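Local atomic coordinates of freshwater cyanophage protein (Microcystis phage Mic1, PDB entry 6L2W), a protein that is of unknown function but has a novel fold, forms a two-chain assembly and may be a structural component of a freshwater cyanophage. Residues 61-65 and 77-83; 4-8 and 20-25; 71-76 and 99-103; 64-69 and 103-107. All blocks are in the same frame, centred on the assembly; numbering follows the deposited sequence.

Contact 1: 61-65 and 77-83; sequences KLGIE and YSGDMSY
Leu62 lies over one face of the Tyr83 ring with its methyl groups toward the rim, while the opposite face is backed by CB of the neighbouring Ser82. On the same face as the methyls, displaced toward the CD2 side of the ring, Leu62 CB comes 3.9 Å from Tyr83 CD2, the two side chains crossing at about a right angle. Ile64 extends the apolar patch, its CD1 standing 4.1 Å from Tyr83 CB; both branched residues also touch Leu6 of strand 2-12. The backbones meet beside this patch. Gly63 O accepts from Gly79 N at 3.1 Å, the donor standing above the carbonyl plane, and Glu65 N gives a weak 3.4 Å bond to Tyr77 O. Ser78 is shaped by its own loop: with OG held between backbone N and carbonyl carbon (chi1 65°), the hydroxyl donates to Asp80 OD1 at 2.8 Å and accepts from Tyr83 N at 3.2 Å. A short hydroxyl side chain suits this double role. Asp80 OD1 also takes Ser82 N, from above the carboxylate plane, in an Asx turn. Gly63, at home with its positive phi of 91°, closes helix 51-61 in a Schellman motif, and just beyond it a single bridge, Ile64 with Ser78, joins the exit to the type I turn Ser78-Met81 in the connection between antiparallel strands 75-77 and 83-89.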
loop_
_atom_site.group_PDB
_atom_site.type_symbol
_atom_site.label_atom_id
_atom_site.label_comp_id
_atom_site.label_asym_id
_atom_site.label_seq_id
_atom_site.Cartn_x
_atom_site.Cartn_y
_atom_site.Cartn_z
ATOM N N LYS B 61 -11.290 -5.012 14.047
ATOM C CA LYS B 61 -10.905 -4.284 15.279
ATOM C C LYS B 61 -10.004 -3.085 14.944
ATOM O O LYS B 61 -10.028 -2.067 15.631
ATOM C CB LYS B 61 -10.152 -5.195 16.257
ATOM C CG LYS B 61 -10.567 -5.086 17.716
ATOM C CD LYS B 61 -10.381 -6.373 18.514
ATOM C CE LYS B 61 -11.364 -7.464 18.127
ATOM N NZ LYS B 61 -11.391 -8.575 19.110
ATOM N N LEU B 62 -9.195 -3.199 13.900
ATOM C CA LEU B 62 -8.365 -2.086 13.508
ATOM C C LEU B 62 -9.124 -1.120 12.585
ATOM O O LEU B 62 -8.570 -0.079 12.231
ATOM C CB LEU B 62 -7.105 -2.647 12.842
ATOM C CG LEU B 62 -6.187 -3.437 13.767
ATOM C CD1 LEU B 62 -5.017 -4.002 12.982
ATOM C CD2 LEU B 62 -5.677 -2.588 14.922
ATOM N N GLY B 63 -10.363 -1.440 12.184
ATOM C CA GLY B 63 -11.146 -0.535 11.320
ATOM C C GLY B 63 -10.940 -0.824 9.836
ATOM O O GLY B 63 -11.204 0.004 8.984
ATOM N N ILE B 64 -10.510 -2.026 9.521
ATOM C CA ILE B 64 -10.342 -2.415 8.147
ATOM C C ILE B 64 -11.701 -2.880 7.618
ATOM O O ILE B 64 -12.393 -3.671 8.251
ATOM C CB ILE B 64 -9.251 -3.492 8.022
ATOM C CG1 ILE B 64 -7.866 -2.880 8.244
ATOM C CG2 ILE B 64 -9.343 -4.220 6.691
ATOM C CD1 ILE B 64 -6.762 -3.902 8.446
ATOM N N GLU B 65 -12.038 -2.383 6.443
ATOM C CA GLU B 65 -13.358 -2.528 5.905
ATOM C C GLU B 65 -13.286 -3.177 4.516
ATOM O O GLU B 65 -12.281 -3.109 3.814
ATOM C CB GLU B 65 -14.033 -1.160 5.784
ATOM C CG GLU B 65 -14.439 -0.506 7.099
ATOM C CD GLU B 65 -14.885 0.942 6.926
ATOM O OE1 GLU B 65 -15.754 1.197 6.070
ATOM O OE2 GLU B 65 -14.336 1.824 7.612
ATOM N N TYR B 77 -8.089 -1.512 3.289
ATOM C CA TYR B 77 -7.552 -0.423 4.066
ATOM C C TYR B 77 -8.436 -0.113 5.278
ATOM O O TYR B 77 -9.651 -0.294 5.248
ATOM C CB TYR B 77 -7.390 0.803 3.165
ATOM C CG TYR B 77 -6.144 0.741 2.320
ATOM C CD1 TYR B 77 -6.153 0.158 1.064
ATOM C CD2 TYR B 77 -4.942 1.214 2.806
ATOM C CE1 TYR B 77 -5.004 0.079 0.295
ATOM C CE2 TYR B 77 -3.785 1.156 2.043
ATOM C CZ TYR B 77 -3.814 0.572 0.791
ATOM O OH TYR B 77 -2.663 0.518 0.057
ATOM N N SER B 78 -7.813 0.389 6.308
ATOM C CA SER B 78 -8.574 0.848 7.485
ATOM C C SER B 78 -9.141 2.230 7.167
ATOM O O SER B 78 -8.599 2.902 6.302
ATOM C CB SER B 78 -7.728 0.853 8.712
ATOM O OG SER B 78 -6.689 1.790 8.617
ATOM N N GLY B 79 -10.185 2.643 7.837
ATOM C CA GLY B 79 -10.789 3.959 7.576
ATOM C C GLY B 79 -9.843 5.107 7.847
ATOM O O GLY B 79 -9.913 6.070 7.112
ATOM N N ASP B 80 -8.963 4.990 8.834
ATOM C CA ASP B 80 -7.990 6.048 9.204
ATOM C C ASP B 80 -6.720 5.955 8.346
ATOM O O ASP B 80 -5.855 6.804 8.524
ATOM C CB ASP B 80 -7.734 6.037 10.711
ATOM C CG ASP B 80 -7.063 4.785 11.228
ATOM O OD1 ASP B 80 -6.973 3.828 10.481
ATOM O OD2 ASP B 80 -6.634 4.791 12.371
ATOM N N MET B 81 -6.635 4.955 7.480
ATOM C CA MET B 81 -5.522 4.663 6.542
ATOM C C MET B 81 -4.240 4.287 7.283
ATOM O O MET B 81 -3.227 4.266 6.649
ATOM C CB MET B 81 -5.274 5.793 5.545
ATOM C CG MET B 81 -6.421 5.997 4.598
ATOM S SD MET B 81 -6.676 4.688 3.424
ATOM C CE MET B 81 -5.099 4.674 2.603
ATOM N N SER B 82 -4.306 3.968 8.556
ATOM C CA SER B 82 -3.108 3.565 9.301
ATOM C C SER B 82 -2.659 2.120 8.994
ATOM O O SER B 82 -1.497 1.780 9.230
ATOM C CB SER B 82 -3.375 3.695 10.760
ATOM O OG SER B 82 -3.586 5.042 11.118
ATOM N N TYR B 83 -3.573 1.250 8.551
ATOM C CA TYR B 83 -3.291 -0.181 8.370
ATOM C C TYR B 83 -3.850 -0.640 7.028
ATOM O O TYR B 83 -4.808 -0.104 6.534
ATOM C CB TYR B 83 -3.920 -1.066 9.459
ATOM C CG TYR B 83 -3.757 -0.536 10.853
ATOM C CD1 TYR B 83 -2.563 -0.686 11.528
ATOM C CD2 TYR B 83 -4.763 0.180 11.461
ATOM C CE1 TYR B 83 -2.370 -0.150 12.783
ATOM C CE2 TYR B 83 -4.592 0.729 12.721
ATOM C CZ TYR B 83 -3.384 0.582 13.370
ATOM O OH TYR B 83 -3.176 1.143 14.591
#

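Contact 2: 4-8 and 20-25; sequences VRLSY and AGVIDL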
loop_
_atom_site.group_PDB
_atom_site.type_symbol
_atom_site.label_atom_id
_atom_site.label_comp_id
_atom_site.label_asym_id
_atom_site.label_seq_id
_atom_site.Cartn_x
_atom_site.Cartn_y
_atom_site.Cartn_z
ATOM N N VAL B 4 -1.653 -13.775 3.631
ATOM C CA VAL B 4 -2.271 -12.639 4.146
ATOM C C VAL B 4 -1.215 -11.910 4.990
ATOM O O VAL B 4 -0.455 -12.565 5.747
ATOM C CB VAL B 4 -3.502 -13.110 4.939
ATOM C CG1 VAL B 4 -3.485 -12.668 6.387
ATOM C CG2 VAL B 4 -4.779 -12.732 4.216
ATOM N N ARG B 5 -1.123 -10.587 4.808
ATOM C CA ARG B 5 -0.211 -9.764 5.588
ATOM C C ARG B 5 -0.907 -8.451 5.973
ATOM O O ARG B 5 -1.629 -7.825 5.192
ATOM C CB ARG B 5 1.067 -9.485 4.784
ATOM C CG ARG B 5 2.116 -8.706 5.559
ATOM C CD ARG B 5 3.481 -8.742 4.905
ATOM N NE ARG B 5 3.517 -7.972 3.681
ATOM C CZ ARG B 5 4.623 -7.639 3.026
ATOM N NH1 ARG B 5 5.816 -7.985 3.490
ATOM N NH2 ARG B 5 4.526 -6.929 1.916
ATOM N N LEU B 6 -0.603 -8.007 7.168
ATOM C CA LEU B 6 -1.198 -6.845 7.711
ATOM C C LEU B 6 -0.104 -5.796 7.867
ATOM O O LEU B 6 0.840 -6.036 8.591
ATOM C CB LEU B 6 -1.800 -7.215 9.068
ATOM C CG LEU B 6 -2.348 -6.040 9.867
ATOM C CD1 LEU B 6 -3.415 -5.313 9.065
ATOM C CD2 LEU B 6 -2.895 -6.496 11.216
ATOM N N SER B 7 -0.258 -4.644 7.227
ATOM C CA SER B 7 0.749 -3.609 7.324
ATOM C C SER B 7 0.215 -2.383 8.077
ATOM O O SER B 7 -1.003 -2.133 8.136
ATOM C CB SER B 7 1.268 -3.219 5.965
ATOM O OG SER B 7 1.663 -4.361 5.224
ATOM N N TYR B 8 1.162 -1.607 8.614
ATOM C CA TYR B 8 0.845 -0.338 9.191
ATOM C C TYR B 8 1.713 0.734 8.519
ATOM O O TYR B 8 2.794 0.455 8.001
ATOM C CB TYR B 8 0.966 -0.387 10.715
ATOM C CG TYR B 8 2.370 -0.401 11.270
ATOM C CD1 TYR B 8 3.011 0.772 11.635
ATOM C CD2 TYR B 8 3.040 -1.592 11.487
ATOM C CE1 TYR B 8 4.282 0.756 12.177
ATOM C CE2 TYR B 8 4.310 -1.631 12.034
ATOM C CZ TYR B 8 4.930 -0.451 12.379
ATOM O OH TYR B 8 6.187 -0.491 12.884
ATOM N N ALA B 20 6.349 2.924 9.240
ATOM C CA ALA B 20 5.667 1.758 8.679
ATOM C C ALA B 20 6.319 0.438 9.123
ATOM O O ALA B 20 7.316 0.434 9.806
ATOM C CB ALA B 20 5.621 1.866 7.173
ATOM N N GLY B 21 5.702 -0.671 8.703
ATOM C CA GLY B 21 6.082 -2.018 9.073
ATOM C C GLY B 21 4.895 -2.978 8.971
ATOM O O GLY B 21 3.902 -2.672 8.337
ATOM N N VAL B 22 5.006 -4.123 9.648
ATOM C CA VAL B 22 4.100 -5.247 9.533
ATOM C C VAL B 22 3.617 -5.592 10.939
ATOM O O VAL B 22 4.360 -5.453 11.919
ATOM C CB VAL B 22 4.812 -6.440 8.869
ATOM C CG1 VAL B 22 3.994 -7.714 8.927
ATOM C CG2 VAL B 22 5.194 -6.129 7.432
ATOM N N ILE B 23 2.359 -5.959 11.072
ATOM C CA ILE B 23 1.897 -6.467 12.359
ATOM C C ILE B 23 1.897 -7.989 12.247
ATOM O O ILE B 23 1.304 -8.534 11.325
ATOM C CB ILE B 23 0.517 -5.904 12.752
ATOM C CG1 ILE B 23 0.533 -4.381 12.864
ATOM C CG2 ILE B 23 0.036 -6.517 14.060
ATOM C CD1 ILE B 23 -0.819 -3.744 12.692
ATOM N N ASP B 24 2.616 -8.676 13.124
ATOM C CA ASP B 24 2.635 -10.144 13.006
ATOM C C ASP B 24 1.232 -10.654 13.345
ATOM O O ASP B 24 0.730 -10.357 14.408
ATOM C CB ASP B 24 3.698 -10.789 13.903
ATOM C CG ASP B 24 3.693 -12.303 13.790
ATOM O OD1 ASP B 24 2.711 -12.935 14.302
ATOM O OD2 ASP B 24 4.627 -12.839 13.142
ATOM N N LEU B 25 0.616 -11.415 12.452
ATOM C CA LEU B 25 -0.762 -11.826 12.663
ATOM C C LEU B 25 -0.884 -12.968 13.690
ATOM O O LEU B 25 -2.015 -13.311 14.049
ATOM C CB LEU B 25 -1.372 -12.223 11.316
ATOM C CG LEU B 25 -2.045 -11.067 10.579
ATOM C CD1 LEU B 25 -2.478 -11.472 9.181
ATOM C CD2 LEU B 25 -3.227 -10.534 11.374
HETATM O O HOH W 1 1.059 -9.718 9.042
#
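Strands 4-8 and 20-23 run antiparallel at 144°, with Tyr8 and Gly21 as a hydrogen-bonded pair (Tyr8 N to Gly21 O, 3.0 Å; Gly21 N to Tyr8 O, 3.2 Å) and Ser7 with Val22 as a non-hydrogen-bonded one. Farther along, Ile23 N reaches Leu6 O at 2.9 Å, while a water bridges Leu6 N and Ile23 O. The Tyr8 ring lies flat on the neighbouring strand: Gly21 N sits 3.7 Å above its plane, over the centre, and Val22 O meets the edge in plane. A chi1 of 75° swings the ring over the Ala20-Gly21 peptide, and Gly21, lacking a side chain, lets it settle there. On the same sheet face Leu6 CD2 packs against Ile23 CD1 at 3.7 Å, crossing it obliquely, and also touches Leu25 CD2 at 4.1 Å. Toward the other face, the Arg5 chain brings CG within 4.0 Å of Val22 CG1, its NH1 going on to Phe42 O. Across this part of the hairpin, then, three direct backbone bonds are supplemented by the water, in a buried and largely apolar contact where the charged end of Arg5 finds its partner outside the strand pair.

Contact 3: 71-76 and 99-103; sequences GDFRYW and IREIN
Trp76 CG lies anti to its carbonyl carbon (chi1 -62°), sending the indole from strand 75-77 onto the helix, where Ile102 presents CG2, the branch anti to its backbone N. The contact is strand-to-helix packing: helix 96-115 lies against the edge of the antiparallel sheet, where strand 75-77 pairs with 83-89, and Leu87 of the latter touches both Trp76 and Ile99. Ile102 CG2 makes a CH-pi contact over one face of the indole, 3.9 Å from the centroid of the five-membered ring and 28° off its normal. One turn earlier, Ile99 offers CG1 to Trp76 CH2 at 3.9 Å, approaching obliquely. Its tip, CD1, reaches into the bend of 71-74, 3.6 Å from Asp72 CA and 3.5 Å from Phe73 O. Beta-branched isoleucines suit this surface, since each spreads two branches against a broad ring or an irregular backbone. The far side of the bend faces the second subunit, where Tyr39 of that chain meets Phe73 edge-to-face and Asp40 of that chain forms a salt bridge with Arg74, whose NH1 bonds Leu87 O and Glu86 in its own chain. Tryptophan adds one polar atom to its apolar bulk, and Asn103 supplies the acceptor for it. Trp76 NE1 donates to Asn103 OD1 at 2.7 Å (144° at the hydrogen), the oxygen lying nearly in the indole plane while the nitrogen stands above the plane of the amide.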
loop_
_atom_site.group_PDB
_atom_site.type_symbol
_atom_site.label_atom_id
_atom_site.label_comp_id
_atom_site.label_asym_id
_atom_site.label_seq_id
_atom_site.Cartn_x
_atom_site.Cartn_y
_atom_site.Cartn_z
ATOM N N GLY B 71 -13.987 -7.667 -8.305
ATOM C CA GLY B 71 -12.945 -8.365 -9.069
ATOM C C GLY B 71 -11.789 -8.868 -8.245
ATOM O O GLY B 71 -12.033 -9.536 -7.260
ATOM N N ASP B 72 -10.581 -8.545 -8.653
ATOM C CA ASP B 72 -9.367 -9.101 -8.010
ATOM C C ASP B 72 -8.549 -8.050 -7.265
ATOM O O ASP B 72 -7.342 -8.191 -7.278
ATOM C CB ASP B 72 -8.499 -9.838 -9.028
ATOM C CG ASP B 72 -7.869 -8.967 -10.100
ATOM O OD1 ASP B 72 -8.163 -7.777 -10.138
ATOM O OD2 ASP B 72 -7.095 -9.503 -10.890
ATOM N N PHE B 73 -9.156 -7.044 -6.669
ATOM C CA PHE B 73 -8.387 -6.081 -5.847
ATOM C C PHE B 73 -8.168 -6.785 -4.512
ATOM O O PHE B 73 -9.146 -7.099 -3.872
ATOM C CB PHE B 73 -9.113 -4.741 -5.764
ATOM C CG PHE B 73 -8.357 -3.629 -5.089
ATOM C CD1 PHE B 73 -7.367 -2.936 -5.753
ATOM C CD2 PHE B 73 -8.661 -3.251 -3.799
ATOM C CE1 PHE B 73 -6.688 -1.902 -5.139
ATOM C CE2 PHE B 73 -7.977 -2.219 -3.186
ATOM C CZ PHE B 73 -6.991 -1.549 -3.853
ATOM N N ARG B 74 -6.929 -7.023 -4.146
ATOM C CA ARG B 74 -6.587 -7.847 -2.966
ATOM C C ARG B 74 -6.064 -7.008 -1.807
ATOM O O ARG B 74 -5.212 -7.492 -1.089
ATOM C CB ARG B 74 -5.539 -8.872 -3.392
ATOM C CG ARG B 74 -4.266 -8.261 -3.948
ATOM C CD ARG B 74 -3.395 -9.335 -4.536
ATOM N NE ARG B 74 -2.130 -8.839 -5.020
ATOM C CZ ARG B 74 -1.054 -8.723 -4.282
ATOM N NH1 ARG B 74 -1.003 -9.258 -3.085
ATOM N NH2 ARG B 74 -0.015 -8.065 -4.737
ATOM N N TYR B 75 -6.595 -5.833 -1.621
ATOM C CA TYR B 75 -6.170 -4.968 -0.540
ATOM C C TYR B 75 -7.392 -4.424 0.194
ATOM O O TYR B 75 -8.381 -4.074 -0.414
ATOM C CB TYR B 75 -5.343 -3.788 -1.065
ATOM C CG TYR B 75 -4.204 -4.178 -1.971
ATOM C CD1 TYR B 75 -4.384 -4.317 -3.333
ATOM C CD2 TYR B 75 -2.958 -4.462 -1.461
ATOM C CE1 TYR B 75 -3.339 -4.682 -4.171
ATOM C CE2 TYR B 75 -1.902 -4.825 -2.281
ATOM C CZ TYR B 75 -2.086 -4.929 -3.646
ATOM O OH TYR B 75 -1.044 -5.311 -4.454
ATOM N N TRP B 76 -7.246 -4.319 1.503
ATOM C CA TRP B 76 -8.252 -3.745 2.371
ATOM C C TRP B 76 -7.587 -2.736 3.303
ATOM O O TRP B 76 -6.719 -3.106 4.070
ATOM C CB TRP B 76 -8.945 -4.840 3.192
ATOM C CG TRP B 76 -9.680 -5.848 2.366
ATOM C CD1 TRP B 76 -11.022 -5.895 2.104
ATOM C CD2 TRP B 76 -9.103 -6.963 1.669
ATOM N NE1 TRP B 76 -11.318 -6.960 1.287
ATOM C CE2 TRP B 76 -10.165 -7.642 1.016
ATOM C CE3 TRP B 76 -7.799 -7.446 1.529
ATOM C CZ2 TRP B 76 -9.966 -8.791 0.257
ATOM C CZ3 TRP B 76 -7.603 -8.579 0.765
ATOM C CH2 TRP B 76 -8.668 -9.232 0.129
ATOM N N ILE B 99 -11.488 -13.139 -2.137
ATOM C CA ILE B 99 -11.702 -11.714 -1.926
ATOM C C ILE B 99 -13.165 -11.498 -1.546
ATOM O O ILE B 99 -13.435 -10.758 -0.614
ATOM C CB ILE B 99 -11.268 -10.891 -3.156
ATOM C CG1 ILE B 99 -9.744 -10.865 -3.269
ATOM C CG2 ILE B 99 -11.835 -9.479 -3.125
ATOM C CD1 ILE B 99 -9.239 -10.503 -4.645
ATOM N N ARG B 100 -14.065 -12.164 -2.272
ATOM C CA ARG B 100 -15.495 -12.154 -2.005
ATOM C C ARG B 100 -15.753 -12.605 -0.560
ATOM O O ARG B 100 -16.482 -11.941 0.195
ATOM C CB ARG B 100 -16.219 -13.040 -3.022
ATOM C CG ARG B 100 -17.740 -12.942 -2.968
ATOM C CD ARG B 100 -18.465 -13.229 -4.283
ATOM N NE ARG B 100 -18.574 -14.638 -4.663
ATOM C CZ ARG B 100 -17.980 -15.201 -5.723
ATOM N NH1 ARG B 100 -17.117 -14.515 -6.460
ATOM N NH2 ARG B 100 -18.256 -16.456 -6.043
ATOM N N GLU B 101 -15.139 -13.702 -0.156
ATOM C CA GLU B 101 -15.352 -14.216 1.189
ATOM C C GLU B 101 -14.919 -13.173 2.229
ATOM O O GLU B 101 -15.623 -12.955 3.228
ATOM C CB GLU B 101 -14.569 -15.504 1.417
ATOM C CG GLU B 101 -15.175 -16.694 0.700
ATOM C CD GLU B 101 -14.464 -18.026 0.912
ATOM O OE1 GLU B 101 -13.697 -18.155 1.911
ATOM O OE2 GLU B 101 -14.693 -18.940 0.082
ATOM N N ILE B 102 -13.761 -12.545 1.995
ATOM C CA ILE B 102 -13.189 -11.627 2.966
ATOM C C ILE B 102 -14.075 -10.390 3.082
ATOM O O ILE B 102 -14.335 -9.937 4.184
ATOM C CB ILE B 102 -11.730 -11.280 2.626
ATOM C CG1 ILE B 102 -10.863 -12.518 2.855
ATOM C CG2 ILE B 102 -11.240 -10.064 3.422
ATOM C CD1 ILE B 102 -9.406 -12.337 2.499
ATOM N N ASN B 103 -14.522 -9.888 1.944
ATOM C CA ASN B 103 -15.393 -8.733 1.883
ATOM C C ASN B 103 -16.732 -9.011 2.581
ATOM O O ASN B 103 -17.229 -8.136 3.299
ATOM C CB ASN B 103 -15.614 -8.298 0.435
ATOM C CG ASN B 103 -14.559 -7.321 -0.044
ATOM O OD1 ASN B 103 -13.979 -6.595 0.761
ATOM N ND2 ASN B 103 -14.355 -7.241 -1.351
#

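Contact 4: 64-69 and 103-107; sequences IEANGS and NLKLK
Asn67 and Asn103 exchange two hydrogen bonds. Asn67 N donates to Asn103 OD1 at 2.8 Å, and Asn103 ND2 returns a nearly straight bond (170°) to Asn67 OD1, also 2.8 Å long. Asparagine suits both places because one short amide offers an acceptor and a donor together. The amide planes stand 78° apart: the Asn67 oxygen lies in the plane of the Asn103 amide, while ND2 sits above that of Asn67. A second donor, Ser69 N, reaches Asn67 OD1 from the opposite face at 2.9 Å, closing an Asx turn. With chi1 at 65° the Asn67 amide folds back over this turn; its ND2 goes on to Tyr75 O, and Asn103 OD1 serves Trp76 as well. In the fold, these bonds tie the irregular link between helix 51-61 and strand 75-77 to the side of helix 96-115. Apolar contact follows on the next helical turn. Leu106 CB lies 4.3 Å from Ala66 CB and its CD1 4.3 Å from Ile64 CG2, the side chain packing over the backbone of 64-66. Ala66, with a single methyl, allows the chain to pass close to the helix, its CB 3.4 Å from Asn103 OD1. Water adds bridges: one molecule donates to both Ile64 O and Leu106 O, and another accepts from Ala66 N (2.8 Å) and donates weakly to Leu106 O.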
loop_
_atom_site.group_PDB
_atom_site.type_symbol
_atom_site.label_atom_id
_atom_site.label_comp_id
_atom_site.label_asym_id
_atom_site.label_seq_id
_atom_site.Cartn_x
_atom_site.Cartn_y
_atom_site.Cartn_z
ATOM N N ILE B 64 -10.510 -2.026 9.521
ATOM C CA ILE B 64 -10.342 -2.415 8.147
ATOM C C ILE B 64 -11.701 -2.880 7.618
ATOM O O ILE B 64 -12.393 -3.671 8.251
ATOM C CB ILE B 64 -9.251 -3.492 8.022
ATOM C CG1 ILE B 64 -7.866 -2.880 8.244
ATOM C CG2 ILE B 64 -9.343 -4.220 6.691
ATOM C CD1 ILE B 64 -6.762 -3.902 8.446
ATOM N N GLU B 65 -12.038 -2.383 6.443
ATOM C CA GLU B 65 -13.358 -2.528 5.905
ATOM C C GLU B 65 -13.286 -3.177 4.516
ATOM O O GLU B 65 -12.281 -3.109 3.814
ATOM C CB GLU B 65 -14.033 -1.160 5.784
ATOM C CG GLU B 65 -14.439 -0.506 7.099
ATOM C CD GLU B 65 -14.885 0.942 6.926
ATOM O OE1 GLU B 65 -15.754 1.197 6.070
ATOM O OE2 GLU B 65 -14.336 1.824 7.612
ATOM N N ALA B 66 -14.391 -3.792 4.139
ATOM C CA ALA B 66 -14.568 -4.367 2.846
ATOM C C ALA B 66 -14.121 -3.362 1.774
ATOM O O ALA B 66 -14.241 -2.165 1.974
ATOM C CB ALA B 66 -16.022 -4.753 2.714
ATOM N N ASN B 67 -13.604 -3.850 0.643
ATOM C CA ASN B 67 -12.911 -2.993 -0.303
ATOM C C ASN B 67 -13.802 -2.632 -1.502
ATOM O O ASN B 67 -13.383 -1.825 -2.308
ATOM C CB ASN B 67 -11.558 -3.572 -0.748
ATOM C CG ASN B 67 -11.617 -4.868 -1.528
ATOM O OD1 ASN B 67 -12.634 -5.234 -2.117
ATOM N ND2 ASN B 67 -10.494 -5.561 -1.560
ATOM N N GLY B 68 -14.993 -3.216 -1.623
ATOM C CA GLY B 68 -15.960 -2.870 -2.687
ATOM C C GLY B 68 -15.598 -3.459 -4.047
ATOM O O GLY B 68 -16.284 -3.187 -5.040
ATOM N N SER B 69 -14.528 -4.255 -4.111
ATOM C CA SER B 69 -14.127 -4.925 -5.351
ATOM C C SER B 69 -15.116 -6.052 -5.700
ATOM O O SER B 69 -15.532 -6.864 -4.856
ATOM C CB SER B 69 -12.718 -5.453 -5.237
ATOM O OG SER B 69 -12.248 -5.992 -6.469
ATOM N N ASN B 103 -14.522 -9.888 1.944
ATOM C CA ASN B 103 -15.393 -8.733 1.883
ATOM C C ASN B 103 -16.732 -9.011 2.581
ATOM O O ASN B 103 -17.229 -8.136 3.299
ATOM C CB ASN B 103 -15.614 -8.298 0.435
ATOM C CG ASN B 103 -14.559 -7.321 -0.044
ATOM O OD1 ASN B 103 -13.979 -6.595 0.761
ATOM N ND2 ASN B 103 -14.355 -7.241 -1.351
ATOM N N LEU B 104 -17.316 -10.195 2.382
ATOM C CA LEU B 104 -18.580 -10.535 3.045
ATOM C C LEU B 104 -18.363 -10.487 4.567
ATOM O O LEU B 104 -19.100 -9.839 5.291
ATOM C CB LEU B 104 -19.075 -11.913 2.574
ATOM C CG LEU B 104 -20.236 -12.530 3.368
ATOM C CD1 LEU B 104 -21.446 -11.618 3.354
ATOM C CD2 LEU B 104 -20.616 -13.916 2.840
ATOM N N LYS B 105 -17.318 -11.134 5.035
ATOM C CA LYS B 105 -17.056 -11.218 6.458
ATOM C C LYS B 105 -16.767 -9.824 7.034
ATOM O O LYS B 105 -17.363 -9.431 8.047
ATOM C CB LYS B 105 -15.911 -12.195 6.714
ATOM C CG LYS B 105 -15.562 -12.376 8.182
ATOM C CD LYS B 105 -16.552 -13.223 8.943
ATOM C CE LYS B 105 -16.333 -13.124 10.435
ATOM N NZ LYS B 105 -17.205 -14.058 11.181
ATOM N N LEU B 106 -15.902 -9.049 6.386
ATOM C CA LEU B 106 -15.562 -7.721 6.917
ATOM C C LEU B 106 -16.819 -6.860 6.958
ATOM O O LEU B 106 -17.006 -6.056 7.868
ATOM C CB LEU B 106 -14.503 -7.051 6.047
ATOM C CG LEU B 106 -13.088 -7.605 6.187
ATOM C CD1 LEU B 106 -12.208 -7.030 5.088
ATOM C CD2 LEU B 106 -12.494 -7.298 7.557
ATOM N N LYS B 107 -17.667 -7.031 5.962
ATOM C CA LYS B 107 -18.856 -6.223 5.902
ATOM C C LYS B 107 -19.849 -6.670 6.978
ATOM O O LYS B 107 -20.549 -5.831 7.518
ATOM C CB LYS B 107 -19.514 -6.287 4.524
ATOM C CG LYS B 107 -20.522 -5.181 4.282
ATOM C CD LYS B 107 -19.955 -3.795 4.539
ATOM C CE LYS B 107 -20.866 -2.670 4.093
ATOM N NZ LYS B 107 -22.145 -2.674 4.842
HETATM O O HOH W 2 -15.034 -4.495 8.836
HETATM O O HOH W 3 -16.595 -3.429 5.798
HETATM O O HOH W 4 -15.295 -9.361 -3.776
#

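Contacts 3 and 4 are neighbours, their centres about 7 Å apart; they share Asn103 on helix 96-115, and Trp76 CD1 links them further, lying 3.4 Å from Leu106 CD1. Contact 1 starts from the same linker as contact 4, sharing Ile64 and Glu65, and their centres are about 11 Å apart. Ile64 CG2 also packs on Trp76 CB at 3.6 Å, joining contact 1 to contact 3. Contact 2, the hairpin, closes first along the chain and meets the linker where Leu6 CD1 touches Ile64 CD1 at 3.7 Å. Contacts 1, 3 and 4 also reach the second subunit, whereas contact 2 is internal to its chain.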